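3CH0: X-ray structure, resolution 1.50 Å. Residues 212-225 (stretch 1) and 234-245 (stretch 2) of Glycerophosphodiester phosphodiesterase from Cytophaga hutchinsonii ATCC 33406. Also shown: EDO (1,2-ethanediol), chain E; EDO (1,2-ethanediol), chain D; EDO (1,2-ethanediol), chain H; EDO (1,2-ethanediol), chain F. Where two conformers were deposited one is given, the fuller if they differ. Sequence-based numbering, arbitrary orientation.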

# COMPACT_ATOMS: atom_id res chain seq x y z
N PHE A 212 14.92 -6.75 14.45
CA PHE A 212 14.12 -7.95 14.46
C PHE A 212 13.89 -8.35 13.02
O PHE A 212 14.13 -7.57 12.07
N THR A 213 13.40 -9.56 12.85
CA THR A 213 13.10 -10.11 11.53
C THR A 213 11.60 -9.93 11.30
O THR A 213 10.79 -10.51 12.01
N PRO A 214 11.23 -9.14 10.28
CA PRO A 214 9.81 -8.92 9.99
C PRO A 214 9.18 -10.14 9.32
O PRO A 214 9.87 -11.06 8.86
N ALA A 215 7.86 -10.14 9.25
CA ALA A 215 7.16 -11.21 8.57
C ALA A 215 7.43 -11.32 7.04
O ALA A 215 7.49 -12.44 6.48
N VAL A 216 7.51 -10.14 6.41
CA VAL A 216 7.58 -10.05 4.97
C VAL A 216 8.75 -9.15 4.62
O VAL A 216 8.94 -8.12 5.26
N TYR A 217 9.53 -9.59 3.62
CA TYR A 217 10.52 -8.77 2.99
C TYR A 217 9.91 -8.35 1.65
O TYR A 217 9.49 -9.20 0.84
N SER A 218 9.84 -7.06 1.39
CA SER A 218 9.06 -6.54 0.25
C SER A 218 9.93 -5.54 -0.52
O SER A 218 9.81 -4.32 -0.34
N PRO A 219 10.82 -6.05 -1.41
CA PRO A 219 11.71 -5.22 -2.21
C PRO A 219 11.17 -4.85 -3.59
O PRO A 219 10.34 -5.56 -4.13
N ASP A 220 11.66 -3.72 -4.09
CA ASP A 220 11.52 -3.36 -5.50
C ASP A 220 11.95 -4.59 -6.30
O ASP A 220 13.02 -5.20 -6.03
N VAL A 221 11.11 -4.96 -7.26
CA VAL A 221 11.35 -6.13 -8.08
C VAL A 221 12.76 -6.17 -8.67
O VAL A 221 13.33 -7.26 -8.80
N THR A 222 13.30 -5.01 -9.03
CA THR A 222 14.62 -5.01 -9.66
C THR A 222 15.69 -5.61 -8.76
O THR A 222 16.76 -6.04 -9.25
N LEU A 223 15.45 -5.58 -7.44
CA LEU A 223 16.41 -6.03 -6.43
C LEU A 223 16.36 -7.53 -6.12
O LEU A 223 17.26 -8.07 -5.44
N VAL A 224 15.31 -8.19 -6.59
CA VAL A 224 15.07 -9.56 -6.23
C VAL A 224 16.06 -10.49 -6.92
O VAL A 224 16.30 -10.38 -8.10
N SER A 225 16.61 -11.39 -6.10
CA SER A 225 17.39 -12.52 -6.57
C SER A 225 16.99 -13.79 -5.93
O SER A 225 16.46 -13.81 -4.82
N LYS A 234 14.97 -18.86 4.67
CA LYS A 234 15.68 -19.54 5.77
C LYS A 234 15.57 -18.79 7.09
O LYS A 234 15.78 -19.37 8.17
N LEU A 235 15.28 -17.49 7.01
CA LEU A 235 14.94 -16.68 8.19
C LEU A 235 13.46 -16.69 8.55
O LEU A 235 13.04 -16.07 9.54
N GLY A 236 12.66 -17.37 7.75
CA GLY A 236 11.25 -17.49 8.04
C GLY A 236 10.41 -16.33 7.47
O GLY A 236 9.23 -16.23 7.75
N MSE A 237 11.03 -15.52 6.60
CA MSE A 237 10.31 -14.39 5.94
C MSE A 237 9.66 -14.85 4.66
O MSE A 237 10.19 -15.74 3.98
N ARG A 238 8.55 -14.22 4.31
CA ARG A 238 7.97 -14.33 2.99
C ARG A 238 8.46 -13.15 2.16
O ARG A 238 8.82 -12.11 2.72
N VAL A 239 8.58 -13.39 0.88
CA VAL A 239 9.11 -12.40 -0.07
C VAL A 239 8.02 -11.99 -1.07
O VAL A 239 7.51 -12.82 -1.82
N ILE A 240 7.65 -10.71 -1.05
CA ILE A 240 6.55 -10.17 -1.84
C ILE A 240 6.99 -8.87 -2.53
O ILE A 240 6.92 -7.80 -1.93
N PRO A 241 7.49 -8.99 -3.76
CA PRO A 241 7.99 -7.80 -4.45
C PRO A 241 6.91 -6.95 -5.10
O PRO A 241 5.77 -7.38 -5.29
N TRP A 242 7.35 -5.74 -5.47
CA TRP A 242 6.47 -4.73 -6.06
C TRP A 242 7.22 -3.94 -7.12
O TRP A 242 8.44 -3.98 -7.09
N THR A 243 6.54 -3.22 -8.00
CA THR A 243 5.16 -3.37 -8.38
C THR A 243 5.25 -4.01 -9.76
O THR A 243 5.82 -3.42 -10.70
N VAL A 244 4.70 -5.21 -9.89
CA VAL A 244 4.95 -6.10 -11.02
C VAL A 244 3.73 -6.19 -11.92
O VAL A 244 2.70 -6.67 -11.52
N ASN A 245 3.87 -5.66 -13.17
CA ASN A 245 2.72 -5.30 -13.99
C ASN A 245 2.64 -6.05 -15.33
O ASN A 245 1.89 -5.65 -16.21

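The indole of Trp-242 lays one face over the backbone of the other stretch, at Pro-219 and Asp-220, and also meets the side chains of Asp-220 and Ser-218. With chi1 in p (52°) and chi2 at -92°, the CA-to-CB bond points sideways, but the end of the side chain comes nearer, so that Asp-220 CA sits 3.7 Å from the centroid of its six-membered ring, over the face, in a CH-pi contact. At the ring edge, Trp-242 NE1 donates to Ser-218 O at 2.9 Å. A cis peptide follows the tryptophan.

The same residue closes the backbone ladder: Trp-242 N donates to Pro-219 O (3.3 Å) and Val-221 N to Trp-242 O (2.8 Å). Ser-218, chi1 t, adds a side-chain rung, its OG donating to Ile-240 O at 2.8 Å.

Upstream the strands run parallel, and side chains alternate between faces. Val-216 (t) and Arg-238 share one; Val-216 CG2 lies over a face of the guanidinium, 3.5 Å from Arg-238 NH2, so aliphatic carbon covers the flat charged group. Val-216 CG1 also meets Ile-240 CG1 (m) at 3.9 Å. Tyr-217 (t) and Val-239 (t) take the other face, where the end of the tyrosine leads away.

Selenomethionine Met-237, m-t-m, fills the gap at the start: its SE is 4.0 Å from both Pro-214 CD and Tyr-217 CB, while its CG is 3.6 Å from Thr-213 CG2. A water donates to Ala-215 O (2.7 Å) and Gly-236 O (3.0 Å), joining the two backbones.

At the far end the packing is small and apolar. Val-224 CG2 (chi1 t) reaches Pro-241 CB at 3.8 Å, and Val-221 CB (chi1 p) approaches Val-244 CG2 at 4.0 Å. One ethanediol (chain E), probably from the crystallisation liquor, bridges the stretches: its O2 donates to Asp-220 OD1 (2.9 Å), and its O1 accepts from Thr-243 N (3.1 Å).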

# COMPACT_ATOMS: atom_id res chain seq x y z
CB PHE A 212 12.77 -7.68 15.14
CG PHE A 212 11.92 -6.72 14.39
CD1 PHE A 212 12.13 -5.37 14.49
CD2 PHE A 212 10.89 -7.19 13.57
CE1 PHE A 212 11.36 -4.48 13.72
CE2 PHE A 212 10.09 -6.30 12.84
CZ PHE A 212 10.34 -4.96 12.94
CB THR A 213 13.46 -11.61 11.45
OG1 THR A 213 14.85 -11.75 11.74
CG2 THR A 213 13.17 -12.16 10.07
CB PRO A 214 9.85 -7.74 9.00
CG PRO A 214 11.14 -7.93 8.27
CD PRO A 214 12.10 -8.47 9.33
CB ALA A 215 5.65 -11.12 8.80
CB VAL A 216 6.26 -9.52 4.36
CG1 VAL A 216 6.36 -9.29 2.88
CG2 VAL A 216 5.11 -10.44 4.69
CB TYR A 217 11.81 -9.56 2.78
CG TYR A 217 12.97 -8.74 2.33
CD1 TYR A 217 13.63 -7.87 3.20
CD2 TYR A 217 13.38 -8.79 1.02
CE1 TYR A 217 14.68 -7.08 2.80
CE2 TYR A 217 14.42 -8.02 0.62
CZ TYR A 217 15.10 -7.18 1.51
OH TYR A 217 16.16 -6.36 1.14
CB SER A 218 7.75 -5.90 0.76
OG SER A 218 6.90 -5.57 -0.30
CB PRO A 219 12.90 -6.17 -2.40
CG PRO A 219 12.22 -7.50 -2.59
CD PRO A 219 11.05 -7.49 -1.65
CB ASP A 220 12.44 -2.18 -5.74
CG ASP A 220 12.29 -1.56 -7.11
OD1 ASP A 220 12.18 -2.28 -8.07
OD2 ASP A 220 12.42 -0.33 -7.21
CB VAL A 221 10.27 -6.26 -9.17
CG1 VAL A 221 10.27 -5.04 -10.08
CG2 VAL A 221 10.46 -7.56 -9.96
CB THR A 222 15.09 -3.61 -10.04
OG1 THR A 222 15.17 -2.81 -8.85
CG2 THR A 222 14.15 -2.99 -11.09
CB LEU A 223 16.23 -5.23 -5.12
CG LEU A 223 16.36 -3.72 -5.18
CD1 LEU A 223 15.86 -3.12 -3.86
CD2 LEU A 223 17.79 -3.31 -5.47
CB VAL A 224 13.65 -9.97 -6.61
CG1 VAL A 224 13.37 -11.44 -6.33
CG2 VAL A 224 12.66 -9.08 -5.82
CB SER A 225 18.86 -12.31 -6.33
OG SER A 225 19.19 -12.35 -4.97
CB LYS A 234 17.15 -19.72 5.39
CG LYS A 234 17.34 -20.64 4.22
CD LYS A 234 18.01 -21.94 4.60
CE LYS A 234 18.34 -22.76 3.35
NZ LYS A 234 19.03 -21.96 2.28
CB LEU A 235 15.42 -15.23 7.98
CG LEU A 235 16.94 -14.98 7.95
CD1 LEU A 235 17.24 -13.58 7.40
CD2 LEU A 235 17.56 -15.19 9.38
CB MSE A 237 11.26 -13.27 5.58
CG MSE A 237 11.78 -12.59 6.79
SE MSE A 237 12.81 -11.03 6.37
CE MSE A 237 14.26 -11.95 5.68
CB ARG A 238 6.47 -14.31 3.04
CG ARG A 238 6.00 -15.67 3.66
CD ARG A 238 4.55 -15.77 3.88
NE ARG A 238 4.16 -14.91 4.98
CZ ARG A 238 3.45 -13.78 4.87
NH1 ARG A 238 3.02 -13.38 3.67
NH2 ARG A 238 3.16 -13.08 5.98
CB VAL A 239 10.36 -12.89 -0.82
CG1 VAL A 239 10.88 -11.77 -1.78
CG2 VAL A 239 11.44 -13.31 0.21
CB ILE A 240 5.28 -9.90 -0.99
CG1 ILE A 240 4.90 -11.20 -0.24
CG2 ILE A 240 4.13 -9.45 -1.85
CD1 ILE A 240 3.65 -11.06 0.61
CB PRO A 241 8.89 -8.36 -5.54
CG PRO A 241 8.64 -9.77 -5.63
CD PRO A 241 7.73 -10.22 -4.53
CB TRP A 242 6.00 -3.74 -4.97
CG TRP A 242 7.15 -3.16 -4.15
CD1 TRP A 242 7.66 -3.66 -2.98
CD2 TRP A 242 7.95 -2.01 -4.45
NE1 TRP A 242 8.67 -2.89 -2.53
CE2 TRP A 242 8.89 -1.87 -3.42
CE3 TRP A 242 7.96 -1.07 -5.50
CZ2 TRP A 242 9.83 -0.83 -3.43
CZ3 TRP A 242 8.91 -0.04 -5.48
CH2 TRP A 242 9.81 0.08 -4.44
CB THR A 243 4.45 -2.01 -8.41
OG1 THR A 243 4.40 -1.49 -7.06
CG2 THR A 243 3.01 -2.13 -8.91
CB VAL A 244 5.40 -7.46 -10.56
CG1 VAL A 244 5.96 -8.25 -11.75
CG2 VAL A 244 6.45 -7.39 -9.40
CB ASN A 245 2.69 -3.78 -14.22
CG ASN A 245 2.28 -3.02 -12.95
OD1 ASN A 245 1.74 -3.67 -12.03
ND2 ASN A 245 2.42 -1.69 -12.95
C1 EDO E . 9.23 -1.84 -9.63
O1 EDO E . 8.14 -0.98 -9.37
C2 EDO E . 10.19 -1.23 -10.65
O2 EDO E . 11.16 -0.39 -10.00
C1 EDO D . 15.87 -0.19 -6.92
O1 EDO D . 16.99 0.47 -6.30
C2 EDO D . 15.36 0.65 -8.07
O2 EDO D . 14.44 -0.02 -8.91
C1 EDO H . 8.16 -3.38 -13.14
O1 EDO H . 9.18 -3.98 -13.97
C2 EDO H . 6.84 -3.22 -13.91
O2 EDO H . 6.19 -4.42 -14.28
C1 EDO F . 18.13 -9.38 13.62
O1 EDO F . 16.86 -9.98 13.93
C2 EDO F . 17.91 -8.02 12.98
O2 EDO F . 19.12 -7.40 12.49
O HOH W 1 6.60 -14.76 7.61